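Long-range contacts in putative PhosphatidylEthanolamine-Binding Protein (PEBP) (Chlamydia trachomatis, PDB 3N08), which is of unknown function but belongs to the phosphatidylethanolamine-binding protein family, whose eukaryotic relatives include the Raf kinase inhibitor protein: residues I64-Y69 with A82-V87; A41-L46 with V68-P73; M4-Q9 with F112-L117. All coordinates share one frame; numbering follows the deposited sequence.

Contact 1: residues I64-Y69 with A82-V87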
loop_
_atom_site.group_PDB
_atom_site.type_symbol
_atom_site.label_atom_id
_atom_site.label_comp_id
_atom_site.label_asym_id
_atom_site.label_seq_id
_atom_site.Cartn_x
_atom_site.Cartn_y
_atom_site.Cartn_z
ATOM N N ILE B 64 9.066 19.946 -6.270
ATOM C CA ILE B 64 9.395 18.579 -6.679
ATOM C C ILE B 64 10.835 18.284 -6.301
ATOM O O ILE B 64 11.767 19.013 -6.702
ATOM C CB ILE B 64 9.218 18.406 -8.204
ATOM C CG1 ILE B 64 7.796 18.732 -8.655
ATOM C CG2 ILE B 64 9.629 16.999 -8.604
ATOM C CD1 ILE B 64 6.695 18.188 -7.816
ATOM N N HIS B 65 11.001 17.256 -5.491
ATOM C CA HIS B 65 12.303 16.846 -5.008
ATOM C C HIS B 65 12.972 15.740 -5.827
ATOM O O HIS B 65 14.172 15.600 -5.761
ATOM C CB HIS B 65 12.217 16.441 -3.520
ATOM C CG HIS B 65 12.139 17.614 -2.601
ATOM N ND1 HIS B 65 13.222 18.062 -1.879
ATOM C CD2 HIS B 65 11.156 18.520 -2.393
ATOM C CE1 HIS B 65 12.895 19.156 -1.213
ATOM N NE2 HIS B 65 11.646 19.455 -1.509
ATOM N N TRP B 66 12.198 14.948 -6.558
ATOM C CA TRP B 66 12.769 13.840 -7.320
ATOM C C TRP B 66 11.765 13.365 -8.349
ATOM O O TRP B 66 10.596 13.160 -8.021
ATOM C CB TRP B 66 13.124 12.680 -6.382
ATOM C CG TRP B 66 14.199 11.736 -6.862
ATOM C CD1 TRP B 66 15.033 11.896 -7.922
ATOM C CD2 TRP B 66 14.565 10.499 -6.236
ATOM N NE1 TRP B 66 15.900 10.808 -8.003
ATOM C CE2 TRP B 66 15.630 9.949 -6.977
ATOM C CE3 TRP B 66 14.087 9.806 -5.122
ATOM C CZ2 TRP B 66 16.228 8.715 -6.641
ATOM C CZ3 TRP B 66 14.689 8.592 -4.781
ATOM C CH2 TRP B 66 15.743 8.063 -5.539
ATOM N N ILE B 67 12.250 13.117 -9.563
ATOM C CA ILE B 67 11.508 12.440 -10.596
ATOM C C ILE B 67 12.362 11.308 -11.149
ATOM O O ILE B 67 13.512 11.527 -11.575
ATOM C CB ILE B 67 11.177 13.414 -11.739
ATOM C CG1 ILE B 67 10.178 14.472 -11.254
ATOM C CG2 ILE B 67 10.639 12.659 -12.962
ATOM C CD1 ILE B 67 9.771 15.474 -12.325
ATOM N N VAL B 68 11.746 10.136 -11.223
ATOM C CA VAL B 68 12.369 8.982 -11.868
ATOM C C VAL B 68 11.307 8.305 -12.722
ATOM O O VAL B 68 10.203 8.078 -12.267
ATOM C CB VAL B 68 12.899 7.953 -10.855
ATOM C CG1 VAL B 68 13.595 6.806 -11.568
ATOM C CG2 VAL B 68 13.855 8.608 -9.874
ATOM N N TYR B 69 11.630 7.967 -13.965
ATOM C CA TYR B 69 10.682 7.229 -14.765
ATOM C C TYR B 69 11.394 6.159 -15.583
ATOM O O TYR B 69 12.620 6.142 -15.684
ATOM C CB TYR B 69 9.823 8.164 -15.642
ATOM C CG TYR B 69 10.517 8.757 -16.844
ATOM C CD1 TYR B 69 11.224 9.948 -16.751
ATOM C CD2 TYR B 69 10.424 8.134 -18.081
ATOM C CE1 TYR B 69 11.842 10.496 -17.869
ATOM C CE2 TYR B 69 11.032 8.668 -19.183
ATOM C CZ TYR B 69 11.725 9.843 -19.073
ATOM O OH TYR B 69 12.318 10.349 -20.204
ATOM N N ALA B 82 21.427 4.895 -4.123
ATOM C CA ALA B 82 21.845 3.925 -5.122
ATOM C C ALA B 82 21.841 4.494 -6.533
ATOM O O ALA B 82 21.210 5.498 -6.851
ATOM C CB ALA B 82 20.975 2.673 -5.052
ATOM N N GLN B 83 22.577 3.809 -7.397
ATOM C CA GLN B 83 22.515 4.123 -8.809
ATOM C C GLN B 83 21.124 3.831 -9.307
ATOM O O GLN B 83 20.485 2.849 -8.925
ATOM C CB GLN B 83 23.511 3.327 -9.646
ATOM C CG GLN B 83 23.439 3.762 -11.118
ATOM C CD GLN B 83 24.505 3.144 -11.993
ATOM O OE1 GLN B 83 25.444 2.506 -11.508
ATOM N NE2 GLN B 83 24.371 3.345 -13.302
ATOM N N ILE B 84 20.629 4.728 -10.141
ATOM C CA ILE B 84 19.283 4.623 -10.658
ATOM C C ILE B 84 19.366 4.153 -12.109
ATOM O O ILE B 84 19.852 4.877 -12.982
ATOM C CB ILE B 84 18.559 6.001 -10.577
ATOM C CG1 ILE B 84 18.484 6.493 -9.138
ATOM C CG2 ILE B 84 17.181 5.954 -11.272
ATOM C CD1 ILE B 84 17.792 5.592 -8.176
ATOM N N PHE B 85 18.914 2.921 -12.373
ATOM C CA PHE B 85 18.939 2.361 -13.721
ATOM C C PHE B 85 17.592 2.658 -14.347
ATOM O O PHE B 85 16.730 1.773 -14.501
ATOM C CB PHE B 85 19.296 0.862 -13.669
ATOM C CG PHE B 85 20.653 0.608 -13.079
ATOM C CD1 PHE B 85 21.794 0.702 -13.866
ATOM C CD2 PHE B 85 20.795 0.285 -11.741
ATOM C CE1 PHE B 85 23.060 0.499 -13.311
ATOM C CE2 PHE B 85 22.066 0.071 -11.184
ATOM C CZ PHE B 85 23.192 0.180 -11.973
ATOM N N ALA B 86 17.411 3.941 -14.658
ATOM C CA ALA B 86 16.158 4.502 -15.154
ATOM C C ALA B 86 16.478 5.946 -15.507
ATOM O O ALA B 86 17.628 6.367 -15.434
ATOM C CB ALA B 86 15.075 4.435 -14.075
ATOM N N VAL B 87 15.477 6.728 -15.875
ATOM C CA VAL B 87 15.690 8.106 -16.286
ATOM C C VAL B 87 15.326 9.015 -15.129
ATOM O O VAL B 87 14.268 8.866 -14.529
ATOM C CB VAL B 87 14.828 8.467 -17.509
ATOM C CG1 VAL B 87 15.156 9.860 -17.988
ATOM C CG2 VAL B 87 15.015 7.430 -18.622
#
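Y69 holds CG between its backbone N and carbonyl carbon, chi1 75°, and its ring lies alongside V87. V87 keeps CG1 anti to its own backbone N, chi1 -175°, which sets that methyl against the ring. The two side chains lie side by side and point the same way. V87 CB stands over one face of the Y69 ring, 3.8 Å from the centroid and offset toward the rim, a CH-pi contact. V87 CG1 lies above that same face, toward the CE1-CZ side, 3.4 Å from Y69 CE1. The tyrosine hydroxyl is engaged beyond this pair, with the backbone oxygens of S122 and E124.

The backbones of Y69 and V87 form an antiparallel hydrogen-bonded pair. Y69 N donates to V87 O at 2.8 Å, and V87 N donates to Y69 O at 2.9 Å. Both bonds are close to straight. V87 O also receives a CA-H...O contact from V68 CA at 3.3 Å. This pairing adds strand 87-88 to the edge of the mixed sheet, next to strand 63-71, in the PEBP-family fold.

Before V87 the loop is joined by packing. A86 CB lies 3.8 Å from V68 CG1, and the same methyl of V68 meets I84 CG2. I84 CD1 meets W66 tip to tip, 3.8 Å from CZ2, at the edge of the indole and near its plane. V68 CG2 lies over one face of that indole. W66 NE1 is hydrogen-bonded to Q88 OE1, just past the loop. H65 and W66 form a classic beta bulge opposite V48.

Contact 2: residues A41-L46 with V68-P73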
loop_
_atom_site.group_PDB
_atom_site.type_symbol
_atom_site.label_atom_id
_atom_site.label_comp_id
_atom_site.label_asym_id
_atom_site.label_seq_id
_atom_site.Cartn_x
_atom_site.Cartn_y
_atom_site.Cartn_z
ATOM N N ALA B 41 2.339 -4.248 -15.809
ATOM C CA ALA B 41 3.199 -3.083 -15.824
ATOM C C ALA B 41 4.442 -3.304 -16.681
ATOM O O ALA B 41 5.090 -4.356 -16.604
ATOM C CB ALA B 41 3.608 -2.713 -14.388
ATOM N N LYS B 42 4.756 -2.324 -17.510
ATOM C CA LYS B 42 6.026 -2.332 -18.244
ATOM C C LYS B 42 7.070 -1.359 -17.697
ATOM O O LYS B 42 8.241 -1.461 -18.024
ATOM C CB LYS B 42 5.799 -2.039 -19.730
ATOM C CG LYS B 42 4.960 -3.108 -20.404
ATOM C CD LYS B 42 4.901 -2.938 -21.907
ATOM C CE LYS B 42 3.911 -3.904 -22.539
ATOM N NZ LYS B 42 3.870 -3.788 -24.013
ATOM N N SER B 43 6.638 -0.433 -16.839
ATOM C CA SER B 43 7.571 0.495 -16.217
ATOM C C SER B 43 6.945 1.076 -14.968
ATOM O O SER B 43 5.720 1.003 -14.784
ATOM C CB SER B 43 7.944 1.624 -17.187
ATOM O OG SER B 43 6.848 2.493 -17.462
ATOM N N LEU B 44 7.809 1.670 -14.148
ATOM C CA LEU B 44 7.402 2.413 -12.959
ATOM C C LEU B 44 7.915 3.839 -13.018
ATOM O O LEU B 44 8.954 4.135 -13.598
ATOM C CB LEU B 44 7.952 1.751 -11.690
ATOM C CG LEU B 44 7.412 0.370 -11.303
ATOM C CD1 LEU B 44 8.245 -0.274 -10.193
ATOM C CD2 LEU B 44 5.951 0.499 -10.877
ATOM N N VAL B 45 7.161 4.707 -12.360
ATOM C CA VAL B 45 7.472 6.119 -12.197
ATOM C C VAL B 45 7.438 6.482 -10.718
ATOM O O VAL B 45 6.565 5.999 -9.981
ATOM C CB VAL B 45 6.425 6.976 -12.924
ATOM C CG1 VAL B 45 6.671 8.464 -12.704
ATOM C CG2 VAL B 45 6.395 6.609 -14.409
ATOM N N LEU B 46 8.367 7.333 -10.303
ATOM C CA LEU B 46 8.408 7.881 -8.941
ATOM C C LEU B 46 8.444 9.403 -8.986
ATOM O O LEU B 46 9.260 9.971 -9.699
ATOM C CB LEU B 46 9.638 7.323 -8.227
ATOM C CG LEU B 46 9.885 7.885 -6.823
ATOM C CD1 LEU B 46 8.877 7.419 -5.831
ATOM C CD2 LEU B 46 11.283 7.571 -6.320
ATOM N N VAL B 68 11.746 10.136 -11.223
ATOM C CA VAL B 68 12.369 8.982 -11.868
ATOM C C VAL B 68 11.307 8.305 -12.722
ATOM O O VAL B 68 10.203 8.078 -12.267
ATOM C CB VAL B 68 12.899 7.953 -10.855
ATOM C CG1 VAL B 68 13.595 6.806 -11.568
ATOM C CG2 VAL B 68 13.855 8.608 -9.874
ATOM N N TYR B 69 11.630 7.967 -13.965
ATOM C CA TYR B 69 10.682 7.229 -14.765
ATOM C C TYR B 69 11.394 6.159 -15.583
ATOM O O TYR B 69 12.620 6.142 -15.684
ATOM C CB TYR B 69 9.823 8.164 -15.642
ATOM C CG TYR B 69 10.517 8.757 -16.844
ATOM C CD1 TYR B 69 11.224 9.948 -16.751
ATOM C CD2 TYR B 69 10.424 8.134 -18.081
ATOM C CE1 TYR B 69 11.842 10.496 -17.869
ATOM C CE2 TYR B 69 11.032 8.668 -19.183
ATOM C CZ TYR B 69 11.725 9.843 -19.073
ATOM O OH TYR B 69 12.318 10.349 -20.204
ATOM N N ASN B 70 10.601 5.263 -16.169
ATOM C CA ASN B 70 11.119 4.112 -16.882
ATOM C C ASN B 70 11.937 3.188 -15.994
ATOM O O ASN B 70 12.838 2.508 -16.466
ATOM C CB ASN B 70 11.864 4.522 -18.154
ATOM C CG ASN B 70 10.927 4.772 -19.322
ATOM O OD1 ASN B 70 9.701 4.584 -19.232
ATOM N ND2 ASN B 70 11.501 5.196 -20.433
ATOM N N LEU B 71 11.593 3.152 -14.718
ATOM C CA LEU B 71 12.121 2.116 -13.849
ATOM C C LEU B 71 11.596 0.759 -14.267
ATOM O O LEU B 71 10.452 0.641 -14.711
ATOM C CB LEU B 71 11.658 2.357 -12.433
ATOM C CG LEU B 71 12.435 3.363 -11.631
ATOM C CD1 LEU B 71 11.569 3.826 -10.470
ATOM C CD2 LEU B 71 13.769 2.773 -11.135
ATOM N N SER B 72 12.423 -0.270 -14.105
ATOM C CA SER B 72 11.945 -1.637 -14.297
ATOM C C SER B 72 10.799 -1.961 -13.340
ATOM O O SER B 72 10.866 -1.651 -12.171
ATOM C CB SER B 72 13.068 -2.628 -14.049
ATOM O OG SER B 72 12.541 -3.930 -14.049
ATOM N N PRO B 73 9.764 -2.636 -13.841
ATOM C CA PRO B 73 8.655 -2.987 -12.954
ATOM C C PRO B 73 9.031 -4.071 -11.966
ATOM O O PRO B 73 8.237 -4.291 -11.033
ATOM C CB PRO B 73 7.571 -3.464 -13.919
ATOM C CG PRO B 73 8.304 -3.843 -15.163
ATOM C CD PRO B 73 9.468 -2.925 -15.248
HETATM O O HOH W 1 7.939 5.143 -17.113
#
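L44 and L71 meet through their CB atoms, 3.8 Å apart. L44 has CG anti to the carbonyl carbon and beside the backbone N, chi1 -67°, and CG lies 3.9 Å from P73 CA. L44 CD1 lies 3.6 Å from S72 O. L71 CB instead sits against the backbone oxygen of L44. L46 and V68 lie on the same face as these leucines and approach through their CB atoms, 4.2 Å apart.

V45 and Y69 belong to the other face. Their side chains cross obliquely, with V45 CG2 touching Y69 CB. At the far end the P73 ring packs on backbone: its CD lies 3.4 Å from K42 O, and its CG faces A41 O.

Two antiparallel hydrogen-bonded pairs join the strands. L46 and V68 exchange two nearly straight bonds. The L44 and L71 pair is more bent: the bond from L44 N to L71 O has 154° at the hydrogen, and the return bond has 143°. Between the pairs the register shifts by one. N70 and L71 both face L44, a G1 beta bulge, and N70 has positive phi and psi. A water bridges S43 and N70 here. It donates to S43 OG and to N70 OD1, and accepts from N70 N at 2.8 Å. S43 OG also bonds to V119 O, and N70 ND2 bonds to L121 O.

The chain turns a corner at N70, within strand 63-71. On one face of the sheet, L44 and L71 pack on F34 of strand 32-35, and L46 packs on L32. On the other, V45 and Y69 touch L132 of helix 129-136. Strand 108-117 borders strand 43-50 along its other edge.

Contact 3: residues M4-Q9 with F112-L117; sequences MQLTSQ and FYAYAL
F112 meets L6 through its CB and its backbone oxygen. L6 CD2 lies 3.5 Å from F112 O and 3.8 Å from F112 CB. The two side chains cross at about a right angle. The F112 ring runs away from L6, with CG anti to the carbonyl carbon and beside the backbone N, chi1 -63°. Y113 directs its CB away from segment 4-9.

A114 points back toward that segment. Its CB lies between two hydrophobic ends, 4.1 Å from L6 CD2 and 4.2 Å from M4 CE. M4 CE also rests 3.7 Å from A114 O. That oxygen is hydrogen-bonded to T143 OG1. Y115 turns its CB away again, as Y113 does.

A116 is the third residue to face segment 4-9. Its CB meets the sulfur, 3.9 Å from M4 SD, and the M4 methyl lies 3.8 Å from A116 N. The M4 chain is extended from CB through CG to SD, then bends at chi3, 68°, which places CE over the backbone between A114 and A116.

No hydrogen bond joins the two segments. Their contact is face-to-face packing of sheets, as in a beta-sandwich. Strands 5-7 and 112-117 run roughly antiparallel, at 148°, with axes 7.9 Å apart. M4 packs over A114 and A116, and L6 over F112 and A114.

Strand 5-7 is an outer strand of the three-stranded sheet and pairs with strand 32-35, where F34 touches both L6 and A114. Strand 108-117 is an inner strand of the mixed sheet, between 43-50 and 140-150. On its other face, Y113 touches E49 and E145, and Y115 touches I47 and T143. Q5 packs on T143 of the second subunit.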
loop_
_atom_site.group_PDB
_atom_site.type_symbol
_atom_site.label_atom_id
_atom_site.label_comp_id
_atom_site.label_asym_id
_atom_site.label_seq_id
_atom_site.Cartn_x
_atom_site.Cartn_y
_atom_site.Cartn_z
ATOM N N MET B 4 -0.529 -2.441 -5.296
ATOM C CA MET B 4 0.870 -2.048 -5.332
ATOM C C MET B 4 1.200 -1.243 -4.092
ATOM O O MET B 4 0.410 -0.410 -3.662
ATOM C CB MET B 4 1.154 -1.208 -6.581
ATOM C CG MET B 4 2.625 -0.807 -6.741
ATOM S SD MET B 4 3.039 -0.013 -8.333
ATOM C CE MET B 4 2.158 1.532 -8.170
ATOM N N GLN B 5 2.401 -1.453 -3.561
ATOM C CA GLN B 5 2.895 -0.785 -2.377
ATOM C C GLN B 5 4.176 -0.030 -2.681
ATOM O O GLN B 5 5.017 -0.474 -3.494
ATOM C CB GLN B 5 3.232 -1.810 -1.325
ATOM C CG GLN B 5 2.088 -2.675 -0.921
ATOM C CD GLN B 5 2.477 -3.531 0.258
ATOM O OE1 GLN B 5 2.914 -3.011 1.287
ATOM N NE2 GLN B 5 2.406 -4.836 0.105
ATOM N N LEU B 6 4.350 1.083 -1.973
ATOM C CA LEU B 6 5.597 1.821 -1.946
ATOM C C LEU B 6 5.903 2.066 -0.487
ATOM O O LEU B 6 5.130 2.733 0.220
ATOM C CB LEU B 6 5.459 3.132 -2.688
ATOM C CG LEU B 6 6.721 3.979 -2.648
ATOM C CD1 LEU B 6 7.876 3.316 -3.353
ATOM C CD2 LEU B 6 6.467 5.366 -3.200
ATOM N N THR B 7 7.014 1.512 -0.019
ATOM C CA THR B 7 7.395 1.596 1.385
ATOM C C THR B 7 8.872 1.932 1.494
ATOM O O THR B 7 9.583 1.940 0.501
ATOM C CB THR B 7 7.100 0.297 2.143
ATOM O OG1 THR B 7 7.797 -0.791 1.521
ATOM C CG2 THR B 7 5.605 0.017 2.151
ATOM N N SER B 8 9.316 2.215 2.711
ATOM C CA SER B 8 10.703 2.454 2.997
ATOM C C SER B 8 11.079 1.786 4.301
ATOM O O SER B 8 10.357 1.880 5.293
ATOM C CB SER B 8 11.001 3.950 3.087
ATOM O OG SER B 8 12.351 4.157 3.457
ATOM N N GLN B 9 12.220 1.102 4.301
ATOM C CA GLN B 9 12.761 0.543 5.534
ATOM C C GLN B 9 13.148 1.639 6.522
ATOM O O GLN B 9 13.273 1.374 7.719
ATOM C CB GLN B 9 13.978 -0.340 5.248
ATOM C CG GLN B 9 13.677 -1.530 4.344
ATOM C CD GLN B 9 14.896 -2.030 3.566
ATOM O OE1 GLN B 9 15.865 -1.293 3.342
ATOM N NE2 GLN B 9 14.845 -3.289 3.144
ATOM N N PHE B 112 5.755 10.667 -1.642
ATOM C CA PHE B 112 6.407 9.821 -2.619
ATOM C C PHE B 112 5.314 9.056 -3.353
ATOM O O PHE B 112 4.552 8.308 -2.748
ATOM C CB PHE B 112 7.293 8.802 -1.919
ATOM C CG PHE B 112 8.433 9.378 -1.135
ATOM C CD1 PHE B 112 8.220 10.082 0.052
ATOM C CD2 PHE B 112 9.717 9.203 -1.564
ATOM C CE1 PHE B 112 9.298 10.594 0.761
ATOM C CE2 PHE B 112 10.784 9.711 -0.853
ATOM C CZ PHE B 112 10.563 10.406 0.314
ATOM N N TYR B 113 5.181 9.301 -4.643
ATOM C CA TYR B 113 4.118 8.706 -5.436
ATOM C C TYR B 113 4.736 7.741 -6.426
ATOM O O TYR B 113 5.637 8.115 -7.165
ATOM C CB TYR B 113 3.365 9.791 -6.211
ATOM C CG TYR B 113 2.661 10.788 -5.329
ATOM C CD1 TYR B 113 1.581 10.408 -4.562
ATOM C CD2 TYR B 113 3.082 12.097 -5.245
ATOM C CE1 TYR B 113 0.911 11.330 -3.742
ATOM C CE2 TYR B 113 2.414 13.018 -4.449
ATOM C CZ TYR B 113 1.348 12.615 -3.700
ATOM O OH TYR B 113 0.705 13.554 -2.896
ATOM N N ALA B 114 4.212 6.524 -6.468
ATOM C CA ALA B 114 4.612 5.563 -7.469
ATOM C C ALA B 114 3.460 5.322 -8.437
ATOM O O ALA B 114 2.280 5.277 -8.044
ATOM C CB ALA B 114 5.023 4.251 -6.824
ATOM N N TYR B 115 3.804 5.141 -9.698
ATOM C CA TYR B 115 2.843 4.852 -10.748
ATOM C C TYR B 115 3.359 3.663 -11.545
ATOM O O TYR B 115 4.484 3.687 -11.999
ATOM C CB TYR B 115 2.679 6.063 -11.696
ATOM C CG TYR B 115 2.404 7.381 -11.004
ATOM C CD1 TYR B 115 3.445 8.133 -10.496
ATOM C CD2 TYR B 115 1.124 7.885 -10.874
ATOM C CE1 TYR B 115 3.221 9.347 -9.871
ATOM C CE2 TYR B 115 0.902 9.118 -10.242
ATOM C CZ TYR B 115 1.960 9.829 -9.750
ATOM O OH TYR B 115 1.770 11.052 -9.126
ATOM N N ALA B 116 2.502 2.670 -11.764
ATOM C CA ALA B 116 2.802 1.577 -12.680
ATOM C C ALA B 116 2.137 1.900 -14.007
ATOM O O ALA B 116 0.940 2.211 -14.056
ATOM C CB ALA B 116 2.263 0.250 -12.141
ATOM N N LEU B 117 2.916 1.817 -15.080
ATOM C CA LEU B 117 2.419 2.080 -16.438
ATOM C C LEU B 117 2.414 0.810 -17.278
ATOM O O LEU B 117 3.260 -0.071 -17.079
ATOM C CB LEU B 117 3.302 3.104 -17.150
ATOM C CG LEU B 117 3.688 4.387 -16.443
ATOM C CD1 LEU B 117 4.416 5.287 -17.435
ATOM C CD2 LEU B 117 2.472 5.089 -15.899
#

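In the fold
Contacts 1 and 2 share V68 and Y69 on strand 63-71, and their centres lie 10 Å apart. Contact 1 joins this strand to edge strand 87-88, and contact 2 joins it to strand 43-50. They touch where A86 CB lies 3.6 Å from L71 CD2 and where W66 CE3 lies 3.8 Å from L46 CD2. Contact 3 adds the opposing small sheet. It meets contact 2 through two probable hydrogen bonds, K42 N to L117 O at 2.7 Å and V45 N to Y115 O at 2.9 Å. Contacts 1 and 3 do not touch; their nearest atoms are about 5 Å apart. Along the chain, contacts 1 and 2 are nested inside the loop closed by contact 3.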